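Local coordinates for peptidoglycan recognition protein-LC isoform LCx (Drosophila melanogaster, PDB 2F2L), which probably senses bacterial peptidoglycan at the fly cell surface, binding an anhydro-muropeptide that carries meso-diaminopimelic acid through its amidase-like extracellular domain, at residues Gln21-Thr33 with Lys129-Leu143. Residues are numbered along the deposited sequence; the frame is centred on the assembly and turned at random.
Sequences QQLPINRVVISHT and KKLTTNYRLYGHRQL. With MLD (glcnac(beta1-4)-murnac(1,6-anhydro)-L-ala-gamma-D-glu-meso-a2pm-D-ala), chain G; SO4 (sulfate ion), chain F.
Val28 is gripped from both ends by the 135-139 strand: its N reaches Arg136 O at 2.9 Å, and its O takes Tyr138 N at 2.8 Å. The same parallel pattern continues with Ile30 N to Tyr138 O and His140 N to Ile30 O; the strand axes diverge by only 14°. Earlier in the pair, Ile25 bonds Lys130 O and Thr132 N, before a type I turn from Thr132 to Tyr135 interrupts the pairing; Arg136 N then resumes it on Asn26 O.

With CG1 anti to the backbone N (chi1 171°), Val28 splits its methyls: CG1 meets Leu137 CD1, while CG2 packs on Leu131 CD2 at 3.7 Å and obliquely against the Tyr135 ring. Helix 112-127 covers this face through Leu122, and Ile157 of helix 151-157 covers Ile30 and Leu137. On the other face, Val29 CG2 touches Leu143 CD1 at 3.5 Å, and Arg27 CG lies at the edge of the Tyr138 ring, 3.7 Å from CE2.

Past the last cross-strand bond, where strand 25-32 ends, His32 NE2 donates to the GlcNAc acetyl oxygen OAC (2.7 Å, 167°) and His140 NE2 to OAQ of the gamma-D-Glu alpha-carboxylate (2.7 Å). Phe105 N and the Ser148 hydroxyl engage their respective ND1 atoms. Both NE2 atoms hold the muropeptide; with Ser31 and Ser148 probably replacing a histidine and the cysteine of amidase zinc sites, recognition without hydrolysis is likely.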
# COMPACT_ATOMS: atom_id res chain seq x y z
N GLN B 21 18.32 -7.67 20.94
CA GLN B 21 18.45 -6.35 21.53
C GLN B 21 19.09 -6.45 22.89
O GLN B 21 18.92 -7.45 23.58
CB GLN B 21 17.07 -5.73 21.72
CG GLN B 21 16.24 -5.61 20.47
CD GLN B 21 16.03 -4.17 20.04
OE1 GLN B 21 16.93 -3.33 20.15
NE2 GLN B 21 14.84 -3.88 19.56
N GLN B 22 19.81 -5.40 23.28
CA GLN B 22 20.19 -5.19 24.68
C GLN B 22 18.95 -4.66 25.40
O GLN B 22 18.36 -3.65 24.99
CB GLN B 22 21.36 -4.21 24.81
CG GLN B 22 21.80 -3.96 26.27
CD GLN B 22 23.31 -3.89 26.45
OE1 GLN B 22 24.08 -3.85 25.48
NE2 GLN B 22 23.76 -3.88 27.71
N LEU B 23 18.55 -5.38 26.45
CA LEU B 23 17.42 -4.98 27.26
C LEU B 23 17.96 -4.35 28.55
O LEU B 23 19.06 -4.69 28.98
CB LEU B 23 16.54 -6.20 27.58
CG LEU B 23 15.95 -6.98 26.41
CD1 LEU B 23 15.27 -8.26 26.93
CD2 LEU B 23 14.97 -6.15 25.63
N PRO B 24 17.20 -3.42 29.16
CA PRO B 24 15.91 -2.87 28.72
C PRO B 24 16.04 -1.85 27.60
O PRO B 24 17.08 -1.23 27.46
CB PRO B 24 15.38 -2.18 29.99
CG PRO B 24 16.61 -1.81 30.75
CD PRO B 24 17.64 -2.85 30.45
N ILE B 25 14.98 -1.68 26.82
CA ILE B 25 14.97 -0.75 25.70
C ILE B 25 14.30 0.53 26.16
O ILE B 25 13.29 0.48 26.85
CB ILE B 25 14.19 -1.36 24.51
CG1 ILE B 25 14.99 -2.51 23.90
CG2 ILE B 25 13.86 -0.32 23.43
CD1 ILE B 25 14.11 -3.56 23.29
N ASN B 26 14.85 1.69 25.79
CA ASN B 26 14.21 2.93 26.23
C ASN B 26 13.74 3.85 25.11
O ASN B 26 13.59 5.05 25.31
CB ASN B 26 15.07 3.66 27.26
CG ASN B 26 16.00 4.64 26.67
OD1 ASN B 26 16.80 4.30 25.78
ND2 ASN B 26 15.92 5.88 27.15
N ARG B 27 13.45 3.26 23.95
CA ARG B 27 12.85 3.98 22.82
C ARG B 27 11.71 3.16 22.24
O ARG B 27 11.86 1.96 22.02
CB ARG B 27 13.91 4.23 21.74
CG ARG B 27 13.44 4.99 20.53
CD ARG B 27 14.56 5.09 19.45
NE ARG B 27 15.82 5.57 20.00
CZ ARG B 27 17.04 5.14 19.66
NH1 ARG B 27 17.22 4.15 18.78
NH2 ARG B 27 18.11 5.69 20.23
N VAL B 28 10.56 3.80 22.03
CA VAL B 28 9.41 3.21 21.34
C VAL B 28 9.05 4.12 20.16
O VAL B 28 9.01 5.35 20.32
CB VAL B 28 8.17 3.07 22.25
CG1 VAL B 28 6.92 2.67 21.45
CG2 VAL B 28 8.43 2.07 23.35
N VAL B 29 8.78 3.51 19.00
CA VAL B 29 8.42 4.24 17.80
C VAL B 29 7.05 3.77 17.30
O VAL B 29 6.86 2.60 16.98
CB VAL B 29 9.48 4.07 16.69
CG1 VAL B 29 9.09 4.87 15.46
CG2 VAL B 29 10.85 4.51 17.20
N ILE B 30 6.10 4.69 17.28
CA ILE B 30 4.74 4.39 16.83
C ILE B 30 4.55 4.71 15.34
O ILE B 30 4.79 5.84 14.89
CB ILE B 30 3.68 5.18 17.65
CG1 ILE B 30 3.78 4.83 19.15
CG2 ILE B 30 2.27 5.00 17.08
CD1 ILE B 30 3.77 3.37 19.49
N SER B 31 4.10 3.70 14.59
CA SER B 31 3.78 3.85 13.17
C SER B 31 2.33 3.47 12.92
O SER B 31 1.62 3.05 13.84
CB SER B 31 4.70 2.95 12.33
OG SER B 31 4.58 1.58 12.71
N HIS B 32 1.88 3.62 11.68
CA HIS B 32 0.68 2.89 11.20
C HIS B 32 1.08 2.09 9.97
O HIS B 32 2.15 2.30 9.41
CB HIS B 32 -0.51 3.85 10.91
CG HIS B 32 -0.29 4.85 9.82
ND1 HIS B 32 -1.28 5.72 9.41
CD2 HIS B 32 0.78 5.10 9.02
CE1 HIS B 32 -0.82 6.48 8.44
NE2 HIS B 32 0.42 6.11 8.17
N THR B 33 0.21 1.18 9.54
CA THR B 33 0.49 0.36 8.37
C THR B 33 0.20 1.06 7.06
O THR B 33 0.67 0.60 6.01
CB THR B 33 -0.32 -0.99 8.38
OG1 THR B 33 -1.72 -0.72 8.34
CG2 THR B 33 0.06 -1.86 9.57
N LYS B 129 10.29 -5.54 32.21
CA LYS B 129 11.64 -5.02 32.04
C LYS B 129 12.17 -5.10 30.61
O LYS B 129 13.39 -5.14 30.39
CB LYS B 129 12.63 -5.73 32.98
CG LYS B 129 12.92 -4.99 34.24
CD LYS B 129 11.76 -5.00 35.20
CE LYS B 129 12.26 -4.84 36.63
NZ LYS B 129 11.36 -3.93 37.39
N LYS B 130 11.27 -5.13 29.63
CA LYS B 130 11.69 -5.05 28.23
C LYS B 130 11.92 -3.60 27.89
O LYS B 130 12.78 -3.28 27.06
CB LYS B 130 10.64 -5.66 27.30
CG LYS B 130 10.28 -7.10 27.61
CD LYS B 130 11.47 -8.06 27.45
CE LYS B 130 11.02 -9.50 27.62
NZ LYS B 130 12.01 -10.50 27.09
N LEU B 131 11.16 -2.72 28.55
CA LEU B 131 11.29 -1.28 28.40
C LEU B 131 11.73 -0.65 29.72
O LEU B 131 11.31 -1.08 30.77
CB LEU B 131 9.94 -0.65 28.01
CG LEU B 131 9.33 -0.94 26.64
CD1 LEU B 131 7.91 -0.32 26.56
CD2 LEU B 131 10.20 -0.39 25.55
N THR B 132 12.53 0.40 29.64
CA THR B 132 12.85 1.19 30.81
C THR B 132 11.58 1.85 31.37
O THR B 132 10.61 2.07 30.63
CB THR B 132 13.83 2.31 30.48
OG1 THR B 132 13.30 3.09 29.40
CG2 THR B 132 15.19 1.75 30.10
N THR B 133 11.63 2.15 32.66
CA THR B 133 10.58 2.88 33.36
C THR B 133 10.37 4.27 32.75
O THR B 133 9.24 4.76 32.69
CB THR B 133 10.92 2.99 34.88
OG1 THR B 133 10.90 1.68 35.47
CG2 THR B 133 9.93 3.88 35.61
N ASN B 134 11.44 4.90 32.27
CA ASN B 134 11.35 6.23 31.65
C ASN B 134 11.60 6.23 30.12
O ASN B 134 12.25 7.15 29.58
CB ASN B 134 12.29 7.21 32.36
CG ASN B 134 13.74 6.73 32.38
OD1 ASN B 134 14.05 5.57 32.04
ND2 ASN B 134 14.65 7.61 32.79
N TYR B 135 11.06 5.23 29.42
CA TYR B 135 11.25 5.11 27.98
C TYR B 135 10.70 6.33 27.25
O TYR B 135 9.71 6.93 27.68
CB TYR B 135 10.61 3.84 27.43
CG TYR B 135 9.09 3.86 27.45
CD1 TYR B 135 8.37 4.44 26.39
CD2 TYR B 135 8.38 3.30 28.51
CE1 TYR B 135 6.97 4.47 26.41
CE2 TYR B 135 6.98 3.33 28.53
CZ TYR B 135 6.29 3.91 27.48
OH TYR B 135 4.91 3.94 27.50
N ARG B 136 11.38 6.71 26.18
CA ARG B 136 10.94 7.81 25.32
C ARG B 136 10.11 7.26 24.15
O ARG B 136 10.49 6.26 23.53
CB ARG B 136 12.15 8.61 24.82
CG ARG B 136 12.90 9.31 25.95
CD ARG B 136 13.87 10.37 25.43
NE ARG B 136 14.91 10.70 26.40
CZ ARG B 136 15.72 11.77 26.32
NH1 ARG B 136 15.61 12.62 25.31
NH2 ARG B 136 16.64 11.98 27.25
N LEU B 137 8.95 7.88 23.90
CA LEU B 137 8.06 7.45 22.83
C LEU B 137 8.06 8.49 21.71
O LEU B 137 7.98 9.69 21.99
CB LEU B 137 6.65 7.22 23.36
CG LEU B 137 5.67 6.68 22.31
CD1 LEU B 137 4.75 5.65 22.90
CD2 LEU B 137 4.87 7.82 21.68
N TYR B 138 8.14 8.01 20.47
CA TYR B 138 8.15 8.87 19.28
C TYR B 138 7.15 8.40 18.23
O TYR B 138 6.85 7.22 18.12
CB TYR B 138 9.54 8.88 18.62
CG TYR B 138 10.67 9.24 19.55
CD1 TYR B 138 11.04 10.56 19.77
CD2 TYR B 138 11.39 8.24 20.20
CE1 TYR B 138 12.07 10.88 20.61
CE2 TYR B 138 12.43 8.55 21.05
CZ TYR B 138 12.76 9.86 21.26
OH TYR B 138 13.81 10.15 22.11
N GLY B 139 6.65 9.35 17.44
CA GLY B 139 5.98 9.03 16.19
C GLY B 139 7.06 8.72 15.15
O GLY B 139 8.14 9.29 15.20
N HIS B 140 6.76 7.79 14.25
CA HIS B 140 7.66 7.43 13.13
C HIS B 140 8.17 8.68 12.40
O HIS B 140 9.36 8.77 12.07
CB HIS B 140 6.85 6.51 12.20
CG HIS B 140 7.63 5.85 11.10
ND1 HIS B 140 7.02 5.04 10.16
CD2 HIS B 140 8.94 5.87 10.77
CE1 HIS B 140 7.92 4.59 9.31
NE2 HIS B 140 9.10 5.07 9.67
N ARG B 141 7.28 9.64 12.14
CA ARG B 141 7.66 10.87 11.44
C ARG B 141 8.76 11.72 12.07
O ARG B 141 9.35 12.55 11.38
CB ARG B 141 6.45 11.75 11.18
CG ARG B 141 5.59 12.07 12.38
CD ARG B 141 4.14 12.09 11.91
NE ARG B 141 3.63 13.41 11.92
CZ ARG B 141 2.54 13.82 11.27
NH1 ARG B 141 1.81 13.03 10.46
NH2 ARG B 141 2.20 15.08 11.42
N GLN B 142 9.00 11.55 13.37
CA GLN B 142 10.07 12.30 14.05
C GLN B 142 11.46 11.74 13.70
O GLN B 142 12.45 12.44 13.86
CB GLN B 142 9.86 12.28 15.57
CG GLN B 142 8.52 12.83 16.05
CD GLN B 142 8.29 12.65 17.53
OE1 GLN B 142 7.50 11.80 17.95
NE2 GLN B 142 8.99 13.45 18.35
N LEU B 143 11.52 10.50 13.22
CA LEU B 143 12.78 9.81 12.97
C LEU B 143 13.02 9.46 11.49
O LEU B 143 14.11 9.00 11.11
CB LEU B 143 12.79 8.52 13.81
CG LEU B 143 12.55 8.73 15.33
CD1 LEU B 143 12.48 7.41 16.05
CD2 LEU B 143 13.62 9.62 15.96
CAA MLD G . 0.35 7.40 4.88
CAB MLD G . 1.82 7.13 5.14
OAC MLD G . 2.23 6.89 6.27
N2 MLD G . 2.60 7.17 4.05
C2 MLD G . 4.04 6.98 4.07
C3 MLD G . 4.65 8.18 3.34
O3 MLD G . 4.33 9.43 3.96
C4 MLD G . 6.16 7.99 3.15
O4 MLD G . 6.60 9.04 2.31
C5 MLD G . 6.43 6.65 2.47
C6 MLD G . 7.91 6.26 2.33
O6 MLD G . 7.99 5.08 1.47
O5 MLD G . 5.87 5.63 3.30
C1 MLD G . 4.43 5.70 3.36
O1 MLD G . 3.97 4.61 4.12
CA4 MLD G . 4.09 3.36 3.41
CA5 MLD G . 3.09 3.11 2.28
OA5 MLD G . 2.24 1.93 2.48
CA6 MLD G . 4.00 2.65 1.20
OA6 MLD G . 4.20 1.28 1.48
CA1 MLD G . 3.24 0.90 2.51
CA2 MLD G . 3.97 0.92 3.87
NAD MLD G . 3.32 -0.04 4.79
CAE MLD G . 3.97 -1.01 5.39
CAF MLD G . 3.12 -1.89 6.29
OAG MLD G . 5.18 -1.21 5.28
CA3 MLD G . 3.93 2.31 4.50
OAH MLD G . 5.01 2.50 5.48
CAI MLD G . 4.59 2.34 6.86
CAJ MLD G . 4.13 3.63 7.48
CAL MLD G . 5.78 1.79 7.68
OAM MLD G . 5.61 1.66 8.89
N MLD G . 6.91 1.47 7.06
CA MLD G . 8.09 0.91 7.73
CB MLD G . 7.90 -0.61 7.71
C MLD G . 9.31 1.28 6.88
O MLD G . 9.33 1.02 5.67
NAN MLD G . 10.29 1.89 7.54
CAO MLD G . 11.56 2.34 6.96
CAP MLD G . 11.89 3.81 7.38
OBA MLD G . 13.07 4.15 7.28
OAQ MLD G . 10.98 4.56 7.82
CBB MLD G . 12.70 1.51 7.55
CBC MLD G . 12.72 0.05 7.13
CBD MLD G . 13.96 -0.62 7.73
OBE MLD G . 14.50 -0.19 8.75
NBF MLD G . 14.40 -1.67 7.07
CBG MLD G . 15.58 -2.43 7.52
CBH MLD G . 16.85 -1.57 7.35
OBI MLD G . 17.04 -0.91 6.33
NBJ MLD G . 17.67 -1.57 8.39
CBK MLD G . 18.96 -0.83 8.44
CBL MLD G . 20.07 -1.83 8.75
CBM MLD G . 19.00 0.28 9.50
OBO MLD G . 18.25 0.18 10.51
OBN MLD G . 19.82 1.21 9.29
CBP MLD G . 15.65 -3.73 6.71
CBQ MLD G . 16.60 -4.76 7.35
CBR MLD G . 16.54 -6.10 6.62
CBS MLD G . 17.00 -7.28 7.48
CBT MLD G . 15.93 -7.59 8.53
OBV MLD G . 14.89 -8.14 8.13
OBU MLD G . 16.17 -7.27 9.72
NBW MLD G . 18.27 -6.95 8.14
S SO4 F . 21.15 6.21 18.29
O1 SO4 F . 21.47 6.36 16.87
O2 SO4 F . 22.33 6.47 19.12
O3 SO4 F . 20.70 4.84 18.55
O4 SO4 F . 20.10 7.16 18.65
O HOH W 1 14.80 8.24 28.96